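Side-chain contacts in L0028 (Mitochondria associated protein) (Escherichia coli, PDB 3GCG), which probably acts as a guanine-nucleotide exchange factor for a Rho-family GTPase of the host cell, as in several related bacterial effectors: residues Lys22-Leu27 against Glu144-Gly149; Val56-Asp61 against Met134-Ser139; Ala82-Asn85 against Pro90-Met93. One frame throughout, in Å; residues are numbered along the deposited sequence.

Contact 1 (Lys22-Leu27 against Glu144-Gly149)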
# COMPACT_ATOMS: atom_id res chain seq x y z
N LYS B 22 15.06 -0.52 20.72
CA LYS B 22 15.69 -1.61 19.98
C LYS B 22 15.06 -1.73 18.61
O LYS B 22 15.73 -2.00 17.63
CB LYS B 22 15.56 -2.95 20.72
CG LYS B 22 16.55 -3.12 21.87
CD LYS B 22 16.49 -4.50 22.50
CE LYS B 22 17.61 -4.67 23.52
NZ LYS B 22 17.64 -6.01 24.16
N LEU B 23 13.75 -1.53 18.56
CA LEU B 23 13.04 -1.61 17.28
C LEU B 23 13.59 -0.56 16.34
O LEU B 23 13.95 -0.86 15.20
CB LEU B 23 11.54 -1.40 17.48
CG LEU B 23 10.77 -2.66 17.87
CD1 LEU B 23 9.35 -2.32 18.28
CD2 LEU B 23 10.78 -3.63 16.69
N THR B 24 13.68 0.68 16.83
CA THR B 24 14.17 1.79 16.03
C THR B 24 15.56 1.50 15.49
O THR B 24 15.86 1.80 14.33
CB THR B 24 14.23 3.11 16.85
OG1 THR B 24 12.91 3.50 17.24
CG2 THR B 24 14.85 4.22 16.03
N ASN B 25 16.42 0.91 16.32
CA ASN B 25 17.77 0.59 15.88
C ASN B 25 17.73 -0.45 14.78
O ASN B 25 18.55 -0.41 13.86
CB ASN B 25 18.62 0.09 17.05
CG ASN B 25 19.17 1.23 17.88
OD1 ASN B 25 18.46 2.19 18.19
ND2 ASN B 25 20.45 1.13 18.25
N GLN B 26 16.78 -1.37 14.87
CA GLN B 26 16.65 -2.41 13.86
C GLN B 26 16.03 -1.81 12.59
O GLN B 26 16.33 -2.24 11.48
CB GLN B 26 15.80 -3.56 14.40
CG GLN B 26 16.53 -4.40 15.45
CD GLN B 26 15.70 -5.57 15.97
OE1 GLN B 26 14.80 -6.06 15.29
NE2 GLN B 26 16.03 -6.04 17.17
N LEU B 27 15.16 -0.82 12.76
CA LEU B 27 14.53 -0.16 11.61
C LEU B 27 15.62 0.66 10.90
O LEU B 27 15.74 0.63 9.68
CB LEU B 27 13.42 0.76 12.09
CG LEU B 27 12.43 1.37 11.08
CD1 LEU B 27 12.01 2.73 11.61
CD2 LEU B 27 13.04 1.53 9.70
N GLU B 144 6.54 8.89 17.24
CA GLU B 144 6.59 9.95 18.24
C GLU B 144 7.89 10.05 19.04
O GLU B 144 8.18 11.10 19.61
CB GLU B 144 5.41 9.83 19.19
CG GLU B 144 4.07 9.86 18.48
CD GLU B 144 2.89 9.86 19.42
OE1 GLU B 144 2.93 9.13 20.43
OE2 GLU B 144 1.91 10.59 19.14
N ARG B 145 8.67 8.99 19.08
CA ARG B 145 9.93 9.03 19.82
C ARG B 145 11.10 9.48 18.95
O ARG B 145 12.11 9.96 19.46
CB ARG B 145 10.23 7.66 20.42
CG ARG B 145 9.10 7.15 21.29
CD ARG B 145 9.57 6.04 22.20
NE ARG B 145 8.53 5.64 23.14
CZ ARG B 145 8.72 4.83 24.17
NH1 ARG B 145 9.93 4.33 24.40
NH2 ARG B 145 7.71 4.51 24.96
N ASN B 146 10.94 9.35 17.64
CA ASN B 146 12.01 9.72 16.72
C ASN B 146 11.64 10.87 15.78
O ASN B 146 12.51 11.43 15.13
CB ASN B 146 12.42 8.48 15.92
CG ASN B 146 12.92 7.35 16.81
OD1 ASN B 146 14.13 7.21 17.03
ND2 ASN B 146 12.01 6.56 17.34
N PHE B 147 10.35 11.21 15.72
CA PHE B 147 9.89 12.29 14.84
C PHE B 147 9.08 13.34 15.59
O PHE B 147 7.98 13.68 15.17
CB PHE B 147 8.99 11.73 13.73
CG PHE B 147 9.64 10.72 12.83
CD1 PHE B 147 10.06 9.49 13.32
CD2 PHE B 147 9.77 10.97 11.47
CE1 PHE B 147 10.62 8.54 12.48
CE2 PHE B 147 10.33 10.03 10.62
CZ PHE B 147 10.74 8.81 11.12
N SER B 148 9.60 13.86 16.69
CA SER B 148 8.83 14.85 17.43
C SER B 148 8.72 16.21 16.77
O SER B 148 9.14 17.22 17.32
CB SER B 148 9.37 15.01 18.85
OG SER B 148 8.85 14.00 19.69
N GLY B 149 8.16 16.22 15.56
CA GLY B 149 7.94 17.47 14.87
C GLY B 149 6.57 17.90 15.35
O GLY B 149 6.23 19.08 15.35

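Contact 2 (Val56-Asp61 against Met134-Ser139)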
# COMPACT_ATOMS: atom_id res chain seq x y z
N VAL B 56 -3.21 12.35 8.58
CA VAL B 56 -4.18 13.33 8.12
C VAL B 56 -5.28 12.66 7.31
O VAL B 56 -6.46 12.89 7.55
CB VAL B 56 -3.53 14.42 7.25
CG1 VAL B 56 -4.60 15.29 6.64
CG2 VAL B 56 -2.59 15.27 8.09
N ASN B 57 -4.90 11.82 6.35
CA ASN B 57 -5.88 11.12 5.53
C ASN B 57 -6.78 10.21 6.36
O ASN B 57 -7.95 10.03 6.05
CB ASN B 57 -5.19 10.30 4.45
CG ASN B 57 -4.98 11.08 3.18
OD1 ASN B 57 -5.90 11.74 2.70
ND2 ASN B 57 -3.78 11.02 2.63
N ARG B 58 -6.21 9.64 7.41
CA ARG B 58 -6.93 8.76 8.32
C ARG B 58 -8.01 9.55 9.05
O ARG B 58 -9.12 9.07 9.26
CB ARG B 58 -5.94 8.19 9.34
CG ARG B 58 -6.30 6.83 9.87
CD ARG B 58 -5.09 5.91 9.75
NE ARG B 58 -5.50 4.56 9.41
CZ ARG B 58 -5.89 3.65 10.29
NH1 ARG B 58 -5.92 3.93 11.59
NH2 ARG B 58 -6.29 2.46 9.87
N THR B 59 -7.66 10.77 9.45
CA THR B 59 -8.60 11.63 10.16
C THR B 59 -9.73 12.03 9.21
O THR B 59 -10.89 12.12 9.61
CB THR B 59 -7.89 12.90 10.69
OG1 THR B 59 -6.79 12.51 11.53
CG2 THR B 59 -8.85 13.74 11.51
N LEU B 60 -9.38 12.26 7.95
CA LEU B 60 -10.39 12.62 6.97
C LEU B 60 -11.33 11.44 6.73
O LEU B 60 -12.54 11.62 6.64
CB LEU B 60 -9.73 13.04 5.65
CG LEU B 60 -9.19 14.47 5.64
CD1 LEU B 60 -8.33 14.72 4.41
CD2 LEU B 60 -10.37 15.43 5.69
N ASP B 61 -10.76 10.24 6.65
CA ASP B 61 -11.56 9.03 6.44
C ASP B 61 -12.56 8.86 7.58
O ASP B 61 -13.73 8.58 7.35
CB ASP B 61 -10.67 7.78 6.39
CG ASP B 61 -9.90 7.63 5.07
OD1 ASP B 61 -10.41 8.03 4.00
OD2 ASP B 61 -8.78 7.09 5.10
N MET B 134 -1.48 -4.21 16.44
CA MET B 134 -0.24 -3.94 17.15
C MET B 134 0.70 -3.12 16.26
O MET B 134 1.47 -2.31 16.76
CB MET B 134 0.43 -5.25 17.58
CG MET B 134 -0.21 -5.87 18.82
SD MET B 134 0.39 -7.53 19.23
CE MET B 134 2.03 -7.15 19.97
N ILE B 135 0.62 -3.32 14.95
CA ILE B 135 1.47 -2.56 14.03
C ILE B 135 1.08 -1.08 14.10
O ILE B 135 1.95 -0.20 14.08
CB ILE B 135 1.34 -3.06 12.55
CG1 ILE B 135 2.14 -4.34 12.37
CG2 ILE B 135 1.82 -1.99 11.58
CD1 ILE B 135 2.10 -4.89 10.96
N GLU B 136 -0.21 -0.80 14.18
CA GLU B 136 -0.67 0.58 14.27
C GLU B 136 -0.13 1.22 15.55
O GLU B 136 0.47 2.29 15.52
CB GLU B 136 -2.20 0.64 14.25
CG GLU B 136 -2.76 2.05 14.38
CD GLU B 136 -2.49 2.93 13.16
OE1 GLU B 136 -2.41 4.16 13.33
OE2 GLU B 136 -2.38 2.39 12.04
N GLN B 137 -0.34 0.54 16.68
CA GLN B 137 0.10 1.04 17.98
C GLN B 137 1.59 1.28 18.12
O GLN B 137 2.01 2.33 18.60
CB GLN B 137 -0.33 0.08 19.10
CG GLN B 137 -1.82 -0.16 19.20
CD GLN B 137 -2.22 -0.86 20.49
OE1 GLN B 137 -1.58 -1.83 20.91
NE2 GLN B 137 -3.29 -0.39 21.12
N VAL B 138 2.40 0.30 17.72
CA VAL B 138 3.85 0.40 17.84
C VAL B 138 4.53 1.40 16.88
O VAL B 138 5.51 2.05 17.25
CB VAL B 138 4.50 -0.99 17.70
CG1 VAL B 138 5.98 -0.92 17.99
CG2 VAL B 138 3.84 -1.96 18.67
N SER B 139 4.02 1.52 15.66
CA SER B 139 4.64 2.47 14.73
C SER B 139 4.34 3.88 15.20
O SER B 139 5.18 4.77 15.08
CB SER B 139 4.13 2.26 13.30
OG SER B 139 2.74 2.44 13.21

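Contact 3 (Ala82-Asn85 against Pro90-Met93)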
# COMPACT_ATOMS: atom_id res chain seq x y z
N ALA B 82 -3.62 23.58 4.87
CA ALA B 82 -3.88 24.16 6.18
C ALA B 82 -3.08 23.40 7.23
O ALA B 82 -2.42 24.01 8.08
CB ALA B 82 -5.37 24.11 6.50
N VAL B 83 -3.14 22.08 7.18
CA VAL B 83 -2.39 21.28 8.14
C VAL B 83 -0.91 21.46 7.88
O VAL B 83 -0.10 21.42 8.80
CB VAL B 83 -2.73 19.79 8.02
CG1 VAL B 83 -1.75 18.97 8.86
CG2 VAL B 83 -4.15 19.55 8.49
N GLU B 84 -0.59 21.66 6.61
CA GLU B 84 0.79 21.85 6.17
C GLU B 84 1.35 23.13 6.78
O GLU B 84 2.46 23.13 7.32
CB GLU B 84 0.82 21.92 4.63
CG GLU B 84 2.18 21.77 4.00
CD GLU B 84 2.09 21.42 2.51
OE1 GLU B 84 1.42 22.16 1.76
OE2 GLU B 84 2.70 20.41 2.10
N ASN B 85 0.58 24.21 6.72
CA ASN B 85 1.01 25.49 7.28
C ASN B 85 1.13 25.41 8.79
O ASN B 85 2.11 25.87 9.37
CB ASN B 85 0.03 26.61 6.94
CG ASN B 85 -0.11 26.84 5.45
OD1 ASN B 85 0.84 26.66 4.69
ND2 ASN B 85 -1.30 27.26 5.02
N PRO B 90 6.09 19.78 5.00
CA PRO B 90 5.51 19.48 3.68
C PRO B 90 4.72 18.17 3.79
O PRO B 90 5.14 17.23 4.46
CB PRO B 90 6.74 19.34 2.79
CG PRO B 90 7.77 18.78 3.74
CD PRO B 90 7.56 19.64 4.97
N LEU B 91 3.56 18.13 3.14
CA LEU B 91 2.71 16.94 3.17
C LEU B 91 2.37 16.47 1.76
O LEU B 91 2.64 17.16 0.78
CB LEU B 91 1.43 17.25 3.96
CG LEU B 91 1.63 17.80 5.38
CD1 LEU B 91 0.27 17.98 6.05
CD2 LEU B 91 2.51 16.85 6.20
N ASP B 92 1.78 15.28 1.66
CA ASP B 92 1.40 14.70 0.38
C ASP B 92 0.02 14.05 0.57
O ASP B 92 -0.11 13.06 1.27
CB ASP B 92 2.44 13.66 -0.03
CG ASP B 92 2.20 13.09 -1.42
OD1 ASP B 92 3.19 12.73 -2.08
OD2 ASP B 92 1.03 12.98 -1.85
N MET B 93 -1.01 14.61 -0.06
CA MET B 93 -2.33 14.06 0.13
C MET B 93 -2.55 12.62 -0.31
O MET B 93 -3.63 12.10 -0.13
CB MET B 93 -3.40 14.97 -0.49
CG MET B 93 -3.28 15.24 -1.96
SD MET B 93 -4.57 16.44 -2.42
CE MET B 93 -3.78 17.96 -1.92

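Contact 1 (Lys22-Leu27 against Glu144-Gly149)
A chi1 of -64° places Thr24 OG1 beside its own backbone N and turns CG2 anti to that N, while Asn146, with CG anti to its carbonyl carbon (chi1 -60°), sends its carboxamide out from the opposite direction to meet both branches. The pair joins helix 20-32 to the last turns of helix 124-146 in an all-helical fold. Leu27 packs on Trp43 and Phe147 on Glu47, the two named positions of the WxxxE motif, so this contact flanks that motif. The contact is small: one residue pair carries it, the segments bury 86 Å² in all, and the CA atoms of Thr24 and Asn146 stand 8.2 Å apart. Asn146 ND2 gives Thr24 OG1 a weak, strongly bent hydrogen bond, 3.2 Å long with an angle of 126° at the hydrogen. The stronger polar partners lie nearby: His20 O for Thr24 OG1, and Ile142 O for Asn146 ND2. ND2 thus serves both a helix carbonyl and, weakly, the threonine hydroxyl. With an alanine here, Ile142 O would probably lose this side-chain donor and Thr24 OG1 its weak one, leaving a gap beside the Thr24 methyl. On the other branch of the amide, Asn146 OD1 rests 3.2 Å from Thr24 CG2.

Contact 2 (Val56-Asp61 against Met134-Ser139)
Across the opening between the two arms of this V-shaped helical fold, helix 41-67 and helix 124-146 reach each other here through Arg58 and Glu136. The backbones stay far apart, the nearest CA atoms, those of Arg58 and Glu136, being separated by 11.9 Å, and the two segments bury 66 Å² between them. The contact is therefore made by the ends of two long side chains. Glu136 leaves its helix with CG anti to the backbone N and then bends at chi2 (69°), which turns the carboxylate toward the facing arm; Arg58 is bent at chi2 and chi3, and the two chains slide past each other in opposite directions. Their flat ends lie nearly parallel, with 15° between the guanidinium and carboxylate planes. Glu136 OE2 sits over one guanidinium face, offset toward its rim, and comes within 3.9 Å of Arg58 NH1. Since the oxygen is well out of the guanidinium plane, no N-H is aimed at it, and the long salt bridge rests on charge alone. Each group has a stronger partner elsewhere: Arg54 NH2 for Glu136 OE2, and an acidic side chain of the other protein chain for Arg58 NH2. One turn on from Ile135 in the same helix, Ser139 OG bonds Ile135 O at 2.9 Å. Asp61 of helix 41-67 accepts hydrogen bonds from the other protein chain, and Ile135 of helix 124-146 packs on that chain, so both helices contribute to the interface. Two helical arms that face a bound partner, bridged weakly at the surface by charged side chains, are consistent with the V-shaped exchange-factor fold that Map shares with SopE-like effectors.

Contact 3 (Ala82-Asn85 against Pro90-Met93)
Glu84 and Val83 on helix 73-87 receive the loop that turns back after the helix, and they do so in two different ways. The tight part centres on Leu91. Its backbone N donates to Glu84 OE2 over 2.6 Å with an N-H...O angle of 167°; the oxygen is met on its anti side, 17° out of the carboxylate plane. In addition, Leu91 CD1 packs 3.6 Å from Val83 CG1, the two side chains crossing at about a right angle, and the same methyl lies 3.8 Å from Glu84 N. Leu91 also touches Phe80, Ile52 and Ser53, and Val83 touches Val56 and Thr159. Glu84 reaches the loop because CG stands anti to the backbone N (chi1 -166°) and the chain runs extended beyond it. The loose side is Pro90: exposed, with CB pointing away from the helix, it offers Glu84 OE2 mainly its CA, at 3.4 Å. The other oxygen, Glu84 OE1, has a long, weak ion pair with Arg81. A carboxylate accepting a main-chain N-H beside an apolar leucine contact is consistent with a loop start held by both polarity and packing, and with an ionised Glu84.

How the contacts relate
Contacts 1 and 2 share helix 124-146, one near its end and the other further back, with centres 16 Å apart; they touch where Leu23 CD1 meets Val138 CG1 at 3.7 Å. Contact 2 is the surface member, made by a long salt bridge without a hydrogen bond in the opening between the arms, whereas contacts 1 and 3 are partly buried. Their chemistry differs too: contact 1 is a weak amide-hydroxyl pairing, while contact 3 combines a nearly straight bond to a main-chain N-H with apolar packing. Contacts 2 and 3 are joined by a probable hydrogen bond, Asn57 ND2 to Met93 O at 3.0 Å, which ties the loop to helix 41-67. Along the chain, contact 3 is nested within contact 2, and contact 2 within contact 1.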